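Long-range contact in CADD-like protein of unknown function (Nostoc punctiforme, PDB 3B5O), which is of unknown function but, as a CADD-like all-helical protein of the haem-oxygenase-like clan, may be an oxidoreductase: residues 130-144 against 203-215. Sequence-based numbering, arbitrary orientation.
Sequences LFDRQVDYVLGATYA and EFGEFAAGFRAMI
Gly-140 and Gly-210 meet where two helices of this all-helical fold, 135-163 and 204-230, pack closely: their segments 135-144 and 204-215 cross at -43° with axes 6.3 Å apart. Having no side chains, the glycines let the backbones close up, Gly-210 CA coming within 3.4 Å of Tyr-137 O and Gly-140 CA within 3.3 Å of Phe-207 O, both as CA-H...O contacts. Tyr-137 is a knob among Glu-206, Ala-209, Gly-210 and Ala-213; its chi1 of -172° lays the ring flat over Gly-210, whose CA stands 3.5 Å from the ring centroid, while the Arg-133 guanidinium covers the opposite face. Phe-207, a knob among Asp-136, Leu-139, Gly-140 and Tyr-143, takes Gly-140 CA over its ring, 3.6 Å from the centroid, and Phe-4 meets that ring edge-to-face. Replacing Tyr-137 by an alanine is likely to uncover Gly-210 and deprive the guanidinium of its flat support. Selenomethionine Met-214, long and flexible, fills the hole among Leu-130, Phe-131, Ala-141 and Ala-144. Arg-133 NH2 forms a salt bridge to Glu-206 OE1 (3.2 Å), its hydrogen bond weak; two waters also link these side chains, each through one weak bond. Gln-134 NE2 bonds Asp-136 OD1 and, weakly, Glu-203 OE1, probably easing repulsion between these carboxylates. Backbone packing and ring faces thus dominate, with polar contacts toward the N-terminal ends.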
loop_
_atom_site.group_PDB
_atom_site.type_symbol
_atom_site.label_atom_id
_atom_site.label_comp_id
_atom_site.label_asym_id
_atom_site.label_seq_id
_atom_site.Cartn_x
_atom_site.Cartn_y
_atom_site.Cartn_z
ATOM N N LEU A 130 13.145 -4.912 -4.689
ATOM C CA LEU A 130 12.464 -6.131 -4.296
ATOM C C LEU A 130 11.757 -6.802 -5.469
ATOM O O LEU A 130 11.711 -8.033 -5.561
ATOM C CB LEU A 130 11.411 -5.847 -3.230
ATOM C CG LEU A 130 11.810 -5.022 -2.029
ATOM C CD1 LEU A 130 10.614 -4.975 -1.044
ATOM C CD2 LEU A 130 13.042 -5.569 -1.364
ATOM N N PHE A 131 11.202 -5.981 -6.367
ATOM C CA PHE A 131 10.422 -6.467 -7.501
ATOM C C PHE A 131 11.285 -6.923 -8.674
ATOM O O PHE A 131 10.772 -7.419 -9.682
ATOM C CB PHE A 131 9.388 -5.416 -7.925
ATOM C CG PHE A 131 8.148 -5.480 -7.110
ATOM C CD1 PHE A 131 8.130 -4.981 -5.828
ATOM C CD2 PHE A 131 7.021 -6.148 -7.581
ATOM C CE1 PHE A 131 7.017 -5.108 -5.031
ATOM C CE2 PHE A 131 5.883 -6.251 -6.788
ATOM C CZ PHE A 131 5.892 -5.725 -5.514
ATOM N N ASP A 132 12.590 -6.837 -8.482
ATOM C CA ASP A 132 13.576 -7.276 -9.434
ATOM C C ASP A 132 14.180 -8.635 -9.091
ATOM O O ASP A 132 15.037 -9.129 -9.834
ATOM C CB ASP A 132 14.696 -6.220 -9.515
ATOM N N ARG A 133 13.739 -9.256 -8.002
ATOM C CA ARG A 133 14.294 -10.534 -7.546
ATOM C C ARG A 133 13.582 -11.725 -8.238
ATOM O O ARG A 133 12.840 -11.517 -9.192
ATOM C CB ARG A 133 14.128 -10.612 -6.017
ATOM C CG ARG A 133 14.935 -9.560 -5.265
ATOM C CD ARG A 133 16.347 -10.029 -4.955
ATOM N NE ARG A 133 16.373 -11.267 -4.177
ATOM C CZ ARG A 133 16.612 -11.368 -2.867
ATOM N NH1 ARG A 133 16.885 -10.301 -2.115
ATOM N NH2 ARG A 133 16.590 -12.573 -2.306
ATOM N N GLN A 134 13.813 -12.951 -7.775
ATOM C CA GLN A 134 13.153 -14.139 -8.358
ATOM C C GLN A 134 11.663 -14.198 -7.996
ATOM O O GLN A 134 11.211 -13.560 -7.056
ATOM C CB GLN A 134 13.871 -15.458 -7.972
ATOM C CG GLN A 134 13.419 -16.119 -6.630
ATOM C CD GLN A 134 14.060 -17.502 -6.320
ATOM O OE1 GLN A 134 15.290 -17.662 -6.337
ATOM N NE2 GLN A 134 13.214 -18.490 -5.992
ATOM N N VAL A 135 10.907 -14.972 -8.753
ATOM C CA VAL A 135 9.456 -14.959 -8.688
ATOM C C VAL A 135 8.889 -15.175 -7.287
ATOM O O VAL A 135 7.942 -14.494 -6.898
ATOM C CB VAL A 135 8.832 -15.953 -9.704
ATOM C CG1 VAL A 135 9.261 -17.404 -9.406
ATOM C CG2 VAL A 135 7.315 -15.816 -9.759
ATOM N N ASP A 136 9.455 -16.107 -6.528
ATOM C CA ASP A 136 8.896 -16.398 -5.209
ATOM C C ASP A 136 8.990 -15.196 -4.257
ATOM O O ASP A 136 8.035 -14.873 -3.565
ATOM C CB ASP A 136 9.557 -17.644 -4.612
ATOM C CG ASP A 136 9.497 -18.828 -5.556
ATOM O OD1 ASP A 136 10.381 -18.909 -6.442
ATOM O OD2 ASP A 136 8.556 -19.654 -5.429
ATOM N N TYR A 137 10.131 -14.544 -4.278
ATOM C CA TYR A 137 10.382 -13.373 -3.459
ATOM C C TYR A 137 9.491 -12.242 -3.901
ATOM O O TYR A 137 8.896 -11.545 -3.078
ATOM C CB TYR A 137 11.833 -12.980 -3.610
ATOM C CG TYR A 137 12.351 -11.906 -2.693
ATOM C CD1 TYR A 137 12.161 -10.557 -2.985
ATOM C CD2 TYR A 137 13.089 -12.217 -1.551
ATOM C CE1 TYR A 137 12.677 -9.576 -2.195
ATOM C CE2 TYR A 137 13.615 -11.235 -0.753
ATOM C CZ TYR A 137 13.410 -9.904 -1.070
ATOM O OH TYR A 137 13.954 -8.915 -0.283
ATOM N N VAL A 138 9.408 -12.041 -5.218
ATOM C CA VAL A 138 8.580 -10.943 -5.758
ATOM C C VAL A 138 7.119 -11.146 -5.393
ATOM O O VAL A 138 6.417 -10.189 -5.044
ATOM C CB VAL A 138 8.762 -10.800 -7.281
ATOM C CG1 VAL A 138 7.762 -9.780 -7.859
ATOM C CG2 VAL A 138 10.197 -10.400 -7.582
ATOM N N LEU A 139 6.625 -12.379 -5.479
ATOM C CA LEU A 139 5.236 -12.625 -5.116
ATOM C C LEU A 139 4.995 -12.483 -3.618
ATOM O O LEU A 139 3.901 -12.147 -3.217
ATOM C CB LEU A 139 4.746 -13.982 -5.656
ATOM C CG LEU A 139 3.993 -13.869 -6.985
ATOM C CD1 LEU A 139 2.679 -13.123 -6.816
ATOM C CD2 LEU A 139 4.831 -13.209 -8.062
ATOM N N GLY A 140 6.016 -12.738 -2.793
ATOM C CA GLY A 140 5.900 -12.433 -1.377
ATOM C C GLY A 140 5.703 -10.946 -1.136
ATOM O O GLY A 140 4.875 -10.540 -0.324
ATOM N N ALA A 141 6.519 -10.135 -1.793
ATOM C CA ALA A 141 6.356 -8.681 -1.686
ATOM C C ALA A 141 4.980 -8.241 -2.204
ATOM O O ALA A 141 4.346 -7.318 -1.661
ATOM C CB ALA A 141 7.469 -7.968 -2.433
ATOM N N THR A 142 4.523 -8.881 -3.275
ATOM C CA THR A 142 3.228 -8.567 -3.839
ATOM C C THR A 142 2.111 -8.971 -2.873
ATOM O O THR A 142 1.135 -8.246 -2.689
ATOM C CB THR A 142 3.068 -9.263 -5.211
ATOM O OG1 THR A 142 4.148 -8.891 -6.065
ATOM C CG2 THR A 142 1.736 -8.892 -5.891
ATOM N N TYR A 143 2.265 -10.121 -2.217
ATOM C CA TYR A 143 1.289 -10.535 -1.227
ATOM C C TYR A 143 1.279 -9.564 -0.035
ATOM O O TYR A 143 0.243 -9.336 0.559
ATOM C CB TYR A 143 1.544 -11.994 -0.796
ATOM C CG TYR A 143 0.474 -12.509 0.126
ATOM C CD1 TYR A 143 -0.827 -12.626 -0.315
ATOM C CD2 TYR A 143 0.737 -12.804 1.447
ATOM C CE1 TYR A 143 -1.839 -13.045 0.529
ATOM C CE2 TYR A 143 -0.272 -13.211 2.297
ATOM C CZ TYR A 143 -1.549 -13.321 1.837
ATOM O OH TYR A 143 -2.544 -13.746 2.699
ATOM N N ALA A 144 2.423 -8.976 0.291
ATOM C CA ALA A 144 2.473 -7.951 1.329
ATOM C C ALA A 144 1.599 -6.734 0.997
ATOM O O ALA A 144 1.007 -6.146 1.897
ATOM C CB ALA A 144 3.882 -7.535 1.631
ATOM N N GLU A 203 10.820 -22.962 -1.736
ATOM C CA GLU A 203 10.837 -21.501 -1.926
ATOM C C GLU A 203 9.954 -20.710 -0.954
ATOM O O GLU A 203 9.807 -19.487 -1.094
ATOM C CB GLU A 203 10.454 -21.194 -3.354
ATOM C CG GLU A 203 11.340 -21.872 -4.433
ATOM C CD GLU A 203 12.848 -21.737 -4.201
ATOM O OE1 GLU A 203 13.313 -20.666 -3.736
ATOM O OE2 GLU A 203 13.582 -22.716 -4.505
ATOM N N PHE A 204 9.364 -21.369 0.036
ATOM C CA PHE A 204 8.573 -20.652 1.050
ATOM C C PHE A 204 9.404 -19.574 1.754
ATOM O O PHE A 204 8.908 -18.491 2.068
ATOM C CB PHE A 204 7.999 -21.618 2.096
ATOM C CG PHE A 204 6.782 -22.395 1.645
ATOM C CD1 PHE A 204 6.400 -22.502 0.328
ATOM C CD2 PHE A 204 6.048 -23.097 2.584
ATOM C CE1 PHE A 204 5.288 -23.245 -0.038
ATOM C CE2 PHE A 204 4.940 -23.852 2.210
ATOM C CZ PHE A 204 4.569 -23.925 0.906
ATOM N N GLY A 205 10.673 -19.861 2.009
ATOM C CA GLY A 205 11.543 -18.918 2.683
ATOM C C GLY A 205 11.744 -17.641 1.879
ATOM O O GLY A 205 11.840 -16.556 2.450
ATOM N N GLU A 206 11.833 -17.790 0.564
ATOM C CA GLU A 206 12.021 -16.625 -0.321
ATOM C C GLU A 206 10.739 -15.797 -0.379
ATOM O O GLU A 206 10.779 -14.567 -0.341
ATOM C CB GLU A 206 12.457 -17.054 -1.731
ATOM C CG GLU A 206 13.940 -17.385 -1.802
ATOM C CD GLU A 206 14.795 -16.144 -1.572
ATOM O OE1 GLU A 206 14.878 -15.309 -2.494
ATOM O OE2 GLU A 206 15.343 -15.974 -0.455
ATOM N N PHE A 207 9.599 -16.469 -0.413
ATOM C CA PHE A 207 8.299 -15.783 -0.367
ATOM C C PHE A 207 8.190 -14.978 0.941
ATOM O O PHE A 207 7.822 -13.797 0.943
ATOM C CB PHE A 207 7.177 -16.805 -0.496
ATOM C CG PHE A 207 5.799 -16.218 -0.532
ATOM C CD1 PHE A 207 5.107 -15.958 0.651
ATOM C CD2 PHE A 207 5.177 -15.932 -1.734
ATOM C CE1 PHE A 207 3.838 -15.436 0.634
ATOM C CE2 PHE A 207 3.902 -15.418 -1.754
ATOM C CZ PHE A 207 3.223 -15.185 -0.568
ATOM N N ALA A 208 8.531 -15.610 2.064
ATOM C CA ALA A 208 8.509 -14.920 3.360
ATOM C C ALA A 208 9.479 -13.741 3.386
ATOM O O ALA A 208 9.159 -12.686 3.925
ATOM C CB ALA A 208 8.828 -15.913 4.511
ATOM N N ALA A 209 10.673 -13.929 2.839
ATOM C CA ALA A 209 11.665 -12.868 2.795
ATOM C C ALA A 209 11.170 -11.652 1.990
ATOM O O ALA A 209 11.378 -10.504 2.395
ATOM C CB ALA A 209 12.987 -13.377 2.232
ATOM N N GLY A 210 10.490 -11.906 0.886
ATOM C CA GLY A 210 9.969 -10.812 0.072
ATOM C C GLY A 210 8.886 -10.065 0.822
ATOM O O GLY A 210 8.799 -8.834 0.779
ATOM N N PHE A 211 8.018 -10.815 1.487
ATOM C CA PHE A 211 6.948 -10.216 2.283
ATOM C C PHE A 211 7.535 -9.324 3.370
ATOM O O PHE A 211 7.107 -8.180 3.565
ATOM C CB PHE A 211 6.101 -11.344 2.893
ATOM C CG PHE A 211 4.873 -10.888 3.609
ATOM C CD1 PHE A 211 4.919 -10.467 4.939
ATOM C CD2 PHE A 211 3.645 -10.952 2.984
ATOM C CE1 PHE A 211 3.749 -10.056 5.585
ATOM C CE2 PHE A 211 2.491 -10.568 3.647
ATOM C CZ PHE A 211 2.554 -10.135 4.947
ATOM N N ARG A 212 8.491 -9.878 4.120
ATOM C CA ARG A 212 9.140 -9.152 5.199
ATOM C C ARG A 212 9.785 -7.868 4.674
ATOM O O ARG A 212 9.673 -6.798 5.279
ATOM C CB ARG A 212 10.225 -10.032 5.814
ATOM C CG ARG A 212 11.077 -9.355 6.857
ATOM C CD ARG A 212 10.306 -9.085 8.112
ATOM N NE ARG A 212 10.162 -10.320 8.869
ATOM C CZ ARG A 212 9.851 -10.385 10.158
ATOM N NH1 ARG A 212 9.578 -9.289 10.863
ATOM N NH2 ARG A 212 9.806 -11.571 10.735
ATOM N N ALA A 213 10.493 -7.976 3.548
ATOM C CA ALA A 213 11.212 -6.826 3.015
ATOM C C ALA A 213 10.233 -5.716 2.646
ATOM O O ALA A 213 10.498 -4.531 2.865
ATOM C CB ALA A 213 12.055 -7.206 1.806
HETATM N N MSE A 214 9.098 -6.098 2.085
HETATM C CA MSE A 214 8.111 -5.109 1.664
HETATM C C MSE A 214 7.487 -4.394 2.851
HETATM O O MSE A 214 7.374 -3.169 2.862
HETATM C CB MSE A 214 7.048 -5.776 0.803
HETATM C CG MSE A 214 6.015 -4.840 0.255
HETATM SE SE MSE A 214 6.761 -3.529 -0.956
HETATM C CE MSE A 214 5.217 -3.012 -1.900
ATOM N N ILE A 215 7.030 -5.145 3.846
ATOM C CA ILE A 215 6.407 -4.512 5.016
ATOM C C ILE A 215 7.417 -3.672 5.787
ATOM O O ILE A 215 7.079 -2.621 6.314
ATOM C CB ILE A 215 5.588 -5.495 5.908
ATOM C CG1 ILE A 215 6.487 -6.535 6.596
ATOM C CG2 ILE A 215 4.453 -6.119 5.085
ATOM C CD1 ILE A 215 5.718 -7.431 7.578
HETATM O O HOH W 1 15.439 -13.898 -5.435
HETATM O O HOH W 2 16.416 -13.750 0.793
#